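Local structure of NRPS (Penicillium fellutanum, 6NKI) at residues L91-T105 / A141-C153. The protein contains a Rossmann-fold nucleotide-binding domain of the male sterility protein family, part of a nonribosomal peptide synthetase, and holds NADPH in this structure. Numbering follows the deposited sequence.
With NDP (NADPH dihydro-nicotinamide-adenine-dinucleotide phosphate), chain B.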
loop_
_atom_site.group_PDB
_atom_site.type_symbol
_atom_site.label_atom_id
_atom_site.label_comp_id
_atom_site.label_asym_id
_atom_site.label_seq_id
_atom_site.Cartn_x
_atom_site.Cartn_y
_atom_site.Cartn_z
ATOM N N LEU A 91 -24.337 4.855 -21.449
ATOM C CA LEU A 91 -25.067 4.651 -20.210
ATOM C C LEU A 91 -26.450 5.292 -20.277
ATOM O O LEU A 91 -27.417 4.772 -19.705
ATOM C CB LEU A 91 -24.234 5.237 -19.065
ATOM C CG LEU A 91 -22.791 4.750 -18.790
ATOM C CD1 LEU A 91 -22.082 5.642 -17.783
ATOM C CD2 LEU A 91 -22.726 3.323 -18.310
ATOM N N SER A 92 -26.567 6.412 -20.998
ATOM C CA SER A 92 -27.829 7.149 -21.040
ATOM C C SER A 92 -28.925 6.331 -21.706
ATOM O O SER A 92 -30.049 6.249 -21.198
ATOM C CB SER A 92 -27.637 8.486 -21.761
ATOM O OG SER A 92 -26.721 9.307 -21.053
ATOM N N GLN A 93 -28.614 5.706 -22.839
ATOM C CA GLN A 93 -29.629 5.013 -23.615
ATOM C C GLN A 93 -30.129 3.767 -22.889
ATOM O O GLN A 93 -29.467 3.243 -21.992
ATOM C CB GLN A 93 -29.087 4.626 -24.990
ATOM C CG GLN A 93 -28.761 5.807 -25.900
ATOM C CD GLN A 93 -28.301 5.372 -27.286
ATOM O OE1 GLN A 93 -28.253 4.179 -27.597
ATOM N NE2 GLN A 93 -27.936 6.343 -28.116
ATOM N N PRO A 94 -31.309 3.284 -23.254
ATOM C CA PRO A 94 -31.768 2.008 -22.707
ATOM C C PRO A 94 -30.840 0.885 -23.122
ATOM O O PRO A 94 -30.291 0.879 -24.226
ATOM C CB PRO A 94 -33.161 1.829 -23.328
ATOM C CG PRO A 94 -33.586 3.201 -23.710
ATOM C CD PRO A 94 -32.325 3.900 -24.126
ATOM N N HIS A 95 -30.638 -0.038 -22.182
ATOM C CA HIS A 95 -29.800 -1.227 -22.460
ATOM C C HIS A 95 -28.331 -0.810 -22.548
ATOM O O HIS A 95 -27.574 -1.532 -23.208
ATOM C CB HIS A 95 -30.310 -1.859 -23.757
ATOM C CG HIS A 95 -31.413 -2.833 -23.530
ATOM N ND1 HIS A 95 -31.631 -3.905 -24.363
ATOM C CD2 HIS A 95 -32.307 -2.945 -22.525
ATOM C CE1 HIS A 95 -32.640 -4.614 -23.906
ATOM N NE2 HIS A 95 -33.069 -4.048 -22.780
ATOM N N LEU A 96 -28.019 0.388 -22.032
ATOM C CA LEU A 96 -26.680 1.051 -21.970
ATOM C C LEU A 96 -26.217 1.508 -23.359
ATOM O O LEU A 96 -25.039 1.879 -23.483
ATOM C CB LEU A 96 -25.635 0.148 -21.306
ATOM C CG LEU A 96 -26.045 -0.481 -19.977
ATOM C CD1 LEU A 96 -25.180 -1.685 -19.667
ATOM C CD2 LEU A 96 -25.963 0.526 -18.846
ATOM N N GLY A 97 -27.128 1.575 -24.334
ATOM C CA GLY A 97 -26.779 1.927 -25.720
ATOM C C GLY A 97 -26.305 0.707 -26.483
ATOM O O GLY A 97 -25.811 0.873 -27.600
ATOM N N LEU A 98 -26.453 -0.480 -25.896
ATOM C CA LEU A 98 -25.975 -1.733 -26.532
ATOM C C LEU A 98 -26.979 -2.305 -27.532
ATOM O O LEU A 98 -28.165 -1.960 -27.471
ATOM C CB LEU A 98 -25.650 -2.773 -25.457
ATOM C CG LEU A 98 -24.335 -2.556 -24.714
ATOM C CD1 LEU A 98 -24.263 -3.452 -23.492
ATOM C CD2 LEU A 98 -23.157 -2.812 -25.634
ATOM N N ALA A 99 -26.466 -3.145 -28.428
ATOM C CA ALA A 99 -27.273 -3.877 -29.424
ATOM C C ALA A 99 -27.911 -5.085 -28.731
ATOM O O ALA A 99 -27.426 -5.480 -27.656
ATOM C CB ALA A 99 -26.396 -4.306 -30.569
ATOM N N ASP A 100 -28.941 -5.680 -29.335
ATOM C CA ASP A 100 -29.617 -6.854 -28.721
ATOM C C ASP A 100 -28.617 -8.005 -28.596
ATOM O O ASP A 100 -28.585 -8.648 -27.540
ATOM C CB ASP A 100 -30.814 -7.321 -29.549
ATOM C CG ASP A 100 -31.339 -8.668 -29.080
ATOM O OD1 ASP A 100 -31.993 -8.699 -28.024
ATOM O OD2 ASP A 100 -31.062 -9.675 -29.756
ATOM N N GLU A 101 -27.777 -8.186 -29.615
ATOM C CA GLU A 101 -26.758 -9.260 -29.669
ATOM C C GLU A 101 -25.792 -9.116 -28.484
ATOM O O GLU A 101 -25.454 -10.138 -27.872
ATOM C CB GLU A 101 -26.024 -9.093 -30.997
ATOM C CG GLU A 101 -24.886 -10.059 -31.221
ATOM C CD GLU A 101 -24.058 -9.689 -32.438
ATOM O OE1 GLU A 101 -24.061 -8.500 -32.810
ATOM O OE2 GLU A 101 -23.415 -10.588 -33.013
ATOM N N HIS A 102 -25.417 -7.884 -28.139
ATOM C CA HIS A 102 -24.470 -7.614 -27.025
ATOM C C HIS A 102 -25.027 -8.018 -25.655
ATOM O O HIS A 102 -24.196 -8.271 -24.780
ATOM C CB HIS A 102 -23.910 -6.190 -27.095
ATOM C CG HIS A 102 -22.908 -6.032 -28.185
ATOM N ND1 HIS A 102 -22.154 -7.090 -28.637
ATOM C CD2 HIS A 102 -22.528 -4.959 -28.907
ATOM C CE1 HIS A 102 -21.359 -6.681 -29.600
ATOM N NE2 HIS A 102 -21.570 -5.380 -29.784
ATOM N N TRP A 103 -26.347 -8.085 -25.460
ATOM C CA TRP A 103 -26.849 -8.442 -24.104
ATOM C C TRP A 103 -26.303 -9.808 -23.694
ATOM O O TRP A 103 -25.919 -9.978 -22.525
ATOM C CB TRP A 103 -28.365 -8.309 -24.009
ATOM C CG TRP A 103 -28.654 -6.919 -23.556
ATOM C CD1 TRP A 103 -28.450 -5.784 -24.276
ATOM C CD2 TRP A 103 -29.073 -6.502 -22.248
ATOM N NE1 TRP A 103 -28.757 -4.691 -23.517
ATOM C CE2 TRP A 103 -29.146 -5.098 -22.270
ATOM C CE3 TRP A 103 -29.411 -7.170 -21.070
ATOM C CZ2 TRP A 103 -29.533 -4.355 -21.158
ATOM C CZ3 TRP A 103 -29.803 -6.434 -19.975
ATOM C CH2 TRP A 103 -29.867 -5.046 -20.019
ATOM N N GLU A 104 -26.226 -10.722 -24.650
ATOM C CA GLU A 104 -25.521 -12.007 -24.423
ATOM C C GLU A 104 -25.838 -12.614 -23.055
ATOM O O GLU A 104 -24.890 -13.069 -22.397
ATOM C CB GLU A 104 -24.012 -11.813 -24.560
ATOM C CG GLU A 104 -23.291 -13.076 -24.979
ATOM C CD GLU A 104 -23.031 -13.158 -26.470
ATOM O OE1 GLU A 104 -22.855 -12.097 -27.084
ATOM O OE2 GLU A 104 -23.002 -14.281 -27.005
ATOM N N THR A 105 -27.085 -12.529 -22.603
ATOM C CA THR A 105 -27.487 -13.240 -21.392
ATOM C C THR A 105 -28.573 -14.272 -21.683
ATOM O O THR A 105 -29.405 -14.566 -20.819
ATOM C CB THR A 105 -27.922 -12.263 -20.298
ATOM O OG1 THR A 105 -28.891 -11.336 -20.812
ATOM C CG2 THR A 105 -26.695 -11.513 -19.784
ATOM N N ALA A 141 -30.510 8.510 -16.111
ATOM C CA ALA A 141 -30.451 7.462 -17.121
ATOM C C ALA A 141 -29.034 6.926 -17.274
ATOM O O ALA A 141 -28.829 5.712 -17.385
ATOM C CB ALA A 141 -30.977 7.990 -18.456
ATOM N N ALA A 142 -28.042 7.813 -17.270
ATOM C CA ALA A 142 -26.676 7.370 -17.511
ATOM C C ALA A 142 -26.120 6.626 -16.301
ATOM O O ALA A 142 -25.465 5.585 -16.441
ATOM C CB ALA A 142 -25.805 8.567 -17.882
ATOM N N ASN A 143 -26.405 7.113 -15.093
ATOM C CA ASN A 143 -25.897 6.428 -13.915
ATOM C C ASN A 143 -26.875 5.353 -13.428
ATOM O O ASN A 143 -26.511 4.178 -13.309
ATOM C CB ASN A 143 -25.569 7.441 -12.812
ATOM C CG ASN A 143 -24.470 8.395 -13.227
ATOM O OD1 ASN A 143 -23.703 8.107 -14.145
ATOM N ND2 ASN A 143 -24.328 9.493 -12.496
ATOM N N VAL A 144 -28.125 5.725 -13.167
ATOM C CA VAL A 144 -29.003 4.831 -12.413
ATOM C C VAL A 144 -29.805 3.865 -13.294
ATOM O O VAL A 144 -30.093 2.743 -12.864
ATOM C CB VAL A 144 -29.941 5.659 -11.523
ATOM C CG1 VAL A 144 -30.773 4.747 -10.601
ATOM C CG2 VAL A 144 -29.166 6.700 -10.738
ATOM N N ARG A 145 -30.192 4.275 -14.501
ATOM C CA ARG A 145 -30.895 3.370 -15.411
ATOM C C ARG A 145 -29.988 2.228 -15.837
ATOM O O ARG A 145 -30.404 1.064 -15.872
ATOM C CB ARG A 145 -31.376 4.149 -16.635
ATOM C CG ARG A 145 -32.100 3.375 -17.737
ATOM C CD ARG A 145 -33.565 3.157 -17.450
ATOM N NE ARG A 145 -34.218 2.596 -18.637
ATOM C CZ ARG A 145 -35.505 2.269 -18.725
ATOM N NH1 ARG A 145 -36.323 2.464 -17.697
ATOM N NH2 ARG A 145 -35.980 1.765 -19.857
ATOM N N SER A 146 -28.750 2.568 -16.183
ATOM C CA SER A 146 -27.673 1.622 -16.417
ATOM C C SER A 146 -27.634 0.586 -15.295
ATOM O O SER A 146 -27.545 -0.619 -15.562
ATOM C CB SER A 146 -26.356 2.399 -16.560
ATOM O OG SER A 146 -26.070 3.188 -15.417
ATOM N N THR A 147 -27.751 1.040 -14.040
ATOM C CA THR A 147 -27.745 0.110 -12.914
ATOM C C THR A 147 -28.995 -0.760 -12.937
ATOM O O THR A 147 -28.927 -1.978 -12.727
ATOM C CB THR A 147 -27.621 0.881 -11.585
ATOM O OG1 THR A 147 -26.448 1.720 -11.592
ATOM C CG2 THR A 147 -27.526 -0.079 -10.389
ATOM N N PHE A 148 -30.149 -0.144 -13.210
ATOM C CA PHE A 148 -31.402 -0.879 -13.341
ATOM C C PHE A 148 -31.320 -1.899 -14.467
ATOM O O PHE A 148 -31.705 -3.062 -14.302
ATOM C CB PHE A 148 -32.544 0.110 -13.586
ATOM C CG PHE A 148 -33.909 -0.531 -13.691
ATOM C CD1 PHE A 148 -34.601 -0.925 -12.552
ATOM C CD2 PHE A 148 -34.500 -0.732 -14.933
ATOM C CE1 PHE A 148 -35.841 -1.506 -12.649
ATOM C CE2 PHE A 148 -35.743 -1.313 -15.033
ATOM C CZ PHE A 148 -36.414 -1.703 -13.892
ATOM N N ASP A 149 -30.825 -1.472 -15.630
ATOM C CA ASP A 149 -30.633 -2.404 -16.735
ATOM C C ASP A 149 -29.767 -3.588 -16.308
ATOM O O ASP A 149 -30.016 -4.727 -16.723
ATOM C CB ASP A 149 -30.003 -1.670 -17.925
ATOM C CG ASP A 149 -30.937 -0.636 -18.552
ATOM O OD1 ASP A 149 -32.169 -0.856 -18.550
ATOM O OD2 ASP A 149 -30.429 0.406 -19.034
ATOM N N ILE A 150 -28.764 -3.328 -15.442
ATOM C CA ILE A 150 -27.753 -4.322 -15.059
ATOM C C ILE A 150 -28.342 -5.425 -14.174
ATOM O O ILE A 150 -28.017 -6.607 -14.349
ATOM C CB ILE A 150 -26.534 -3.626 -14.395
ATOM C CG1 ILE A 150 -25.517 -3.154 -15.432
ATOM C CG2 ILE A 150 -25.830 -4.500 -13.360
ATOM C CD1 ILE A 150 -24.538 -2.230 -14.869
ATOM N N LEU A 151 -29.186 -5.070 -13.201
ATOM C CA LEU A 151 -29.834 -6.121 -12.416
ATOM C C LEU A 151 -30.790 -6.950 -13.270
ATOM O O LEU A 151 -30.910 -8.164 -13.071
ATOM C CB LEU A 151 -30.578 -5.537 -11.220
ATOM C CG LEU A 151 -29.726 -4.828 -10.180
ATOM C CD1 LEU A 151 -30.653 -4.491 -9.030
ATOM C CD2 LEU A 151 -28.527 -5.692 -9.752
ATOM N N GLN A 152 -31.492 -6.313 -14.210
ATOM C CA GLN A 152 -32.230 -7.079 -15.206
ATOM C C GLN A 152 -31.337 -8.120 -15.847
ATOM O O GLN A 152 -31.762 -9.251 -16.105
ATOM C CB GLN A 152 -32.781 -6.169 -16.300
ATOM C CG GLN A 152 -33.965 -5.297 -15.939
ATOM C CD GLN A 152 -34.351 -4.401 -17.094
ATOM O OE1 GLN A 152 -33.643 -4.325 -18.102
ATOM N NE2 GLN A 152 -35.488 -3.735 -16.966
ATOM N N CYS A 153 -30.090 -7.755 -16.093
ATOM C CA CYS A 153 -29.220 -8.599 -16.891
ATOM C C CYS A 153 -28.756 -9.814 -16.089
ATOM O O CYS A 153 -28.750 -10.941 -16.604
ATOM C CB CYS A 153 -28.043 -7.756 -17.386
ATOM S SG CYS A 153 -27.154 -8.381 -18.819
HETATM P PA NDP B . -14.243 10.828 -16.569
HETATM O O1A NDP B . -15.209 11.736 -15.866
HETATM O O2A NDP B . -14.004 11.007 -18.046
HETATM O O5B NDP B . -14.505 9.196 -16.236
HETATM C C5B NDP B . -15.862 8.942 -16.334
HETATM C C4B NDP B . -16.079 7.681 -17.173
HETATM O O4B NDP B . -17.495 7.600 -17.494
HETATM C C3B NDP B . -15.257 7.736 -18.451
HETATM O O3B NDP B . -14.829 6.452 -18.758
HETATM C C2B NDP B . -16.281 8.173 -19.560
HETATM O O2B NDP B . -16.029 7.670 -20.799
HETATM C C1B NDP B . -17.613 7.535 -18.931
HETATM N N9A NDP B . -18.861 8.263 -19.361
HETATM C C8A NDP B . -19.255 9.594 -19.089
HETATM N N7A NDP B . -20.453 9.921 -19.640
HETATM C C5A NDP B . -20.852 8.740 -20.305
HETATM C C6A NDP B . -21.994 8.417 -21.069
HETATM N N6A NDP B . -22.991 9.345 -21.288
HETATM N N1A NDP B . -22.152 7.178 -21.625
HETATM C C2A NDP B . -21.130 6.299 -21.382
HETATM N N3A NDP B . -20.003 6.444 -20.685
HETATM C C4A NDP B . -19.875 7.704 -20.141
HETATM O O3 NDP B . -12.759 11.117 -15.834
HETATM P PN NDP B . -12.926 11.330 -14.240
HETATM O O1N NDP B . -11.592 11.336 -13.602
HETATM O O2N NDP B . -13.939 12.412 -13.929
HETATM O O5D NDP B . -13.718 9.870 -13.423
HETATM C C5D NDP B . -13.021 8.638 -13.630
HETATM C C4D NDP B . -13.020 7.709 -12.320
HETATM O O4D NDP B . -12.282 8.324 -11.255
HETATM C C3D NDP B . -14.454 7.456 -11.769
HETATM O O3D NDP B . -14.711 6.064 -11.777
HETATM C C2D NDP B . -14.486 7.998 -10.313
HETATM O O2D NDP B . -14.961 7.055 -9.369
HETATM C C1D NDP B . -13.031 8.231 -10.002
HETATM N N1N NDP B . -12.718 9.561 -9.291
HETATM C C2N NDP B . -11.468 10.044 -9.535
HETATM C C3N NDP B . -11.029 11.209 -9.035
HETATM C C7N NDP B . -9.645 11.429 -9.385
HETATM O O7N NDP B . -9.129 11.199 -10.475
HETATM N N7N NDP B . -8.865 11.800 -8.338
HETATM C C4N NDP B . -11.896 12.134 -8.166
HETATM C C5N NDP B . -13.198 11.475 -7.809
HETATM C C6N NDP B . -13.570 10.273 -8.343
HETATM P P2B NDP B . -15.250 8.895 -21.985
HETATM O O1X NDP B . -14.976 7.975 -23.133
HETATM O O2X NDP B . -16.350 9.945 -22.176
HETATM O O3X NDP B . -14.091 9.275 -21.118
#
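Trp-103 lays the outer rim of its six-membered ring along the C-terminal half of helix 136-156, where the backbone O of Asp-149 meets the ring edge, near its plane, 3.3 Å from CH2, and CZ3 lies beside CB of Cys-153. The thiol of Cys-153, turned anti to its own backbone N (chi1 -160°), makes an oblique sulfur-aromatic contact, with SG 4.2 Å from the centroid of that six-membered ring. CG2 of Thr-105 meets the same sulfur. On one face of the indole sits the imidazole of His-95, offset toward the rim, and the indole NE1 bonds weakly to His-95 O at 3.4 Å. The carboxylate of Asp-149 stands nearly upright to the indole, their planes 78° apart, and OD2 accepts a weak, bent hydrogen bond from His-95 N (3.2 Å, 140°).

At the NADPH end, Leu-91 and Ser-92 pass over the first turn of segment 141-153. CB of Leu-91 lies 3.9 Å from CB of Ala-142, while OG of Ser-92 rests against that same methyl. CG of Leu-91 also reaches the adenine of NADPH, 3.4 Å from C2A. Farther along, CD1 of Leu-96 approaches CG1 of Ile-150 at 4.5 Å, and Ile-150 continues inward onto Ile-123 and His-125 of strand 122-125.

The loop after strand 84-88 is thus packed on a helix flanking the parallel Rossmann sheet. Apolar, sulfur and aromatic contacts dominate; the single cross-segment hydrogen bond is weak, which suggests that close packing more than polar pairing seats segment 91-105 on its helix, with only its start, at Leu-91 and Ser-92, beside the adenine.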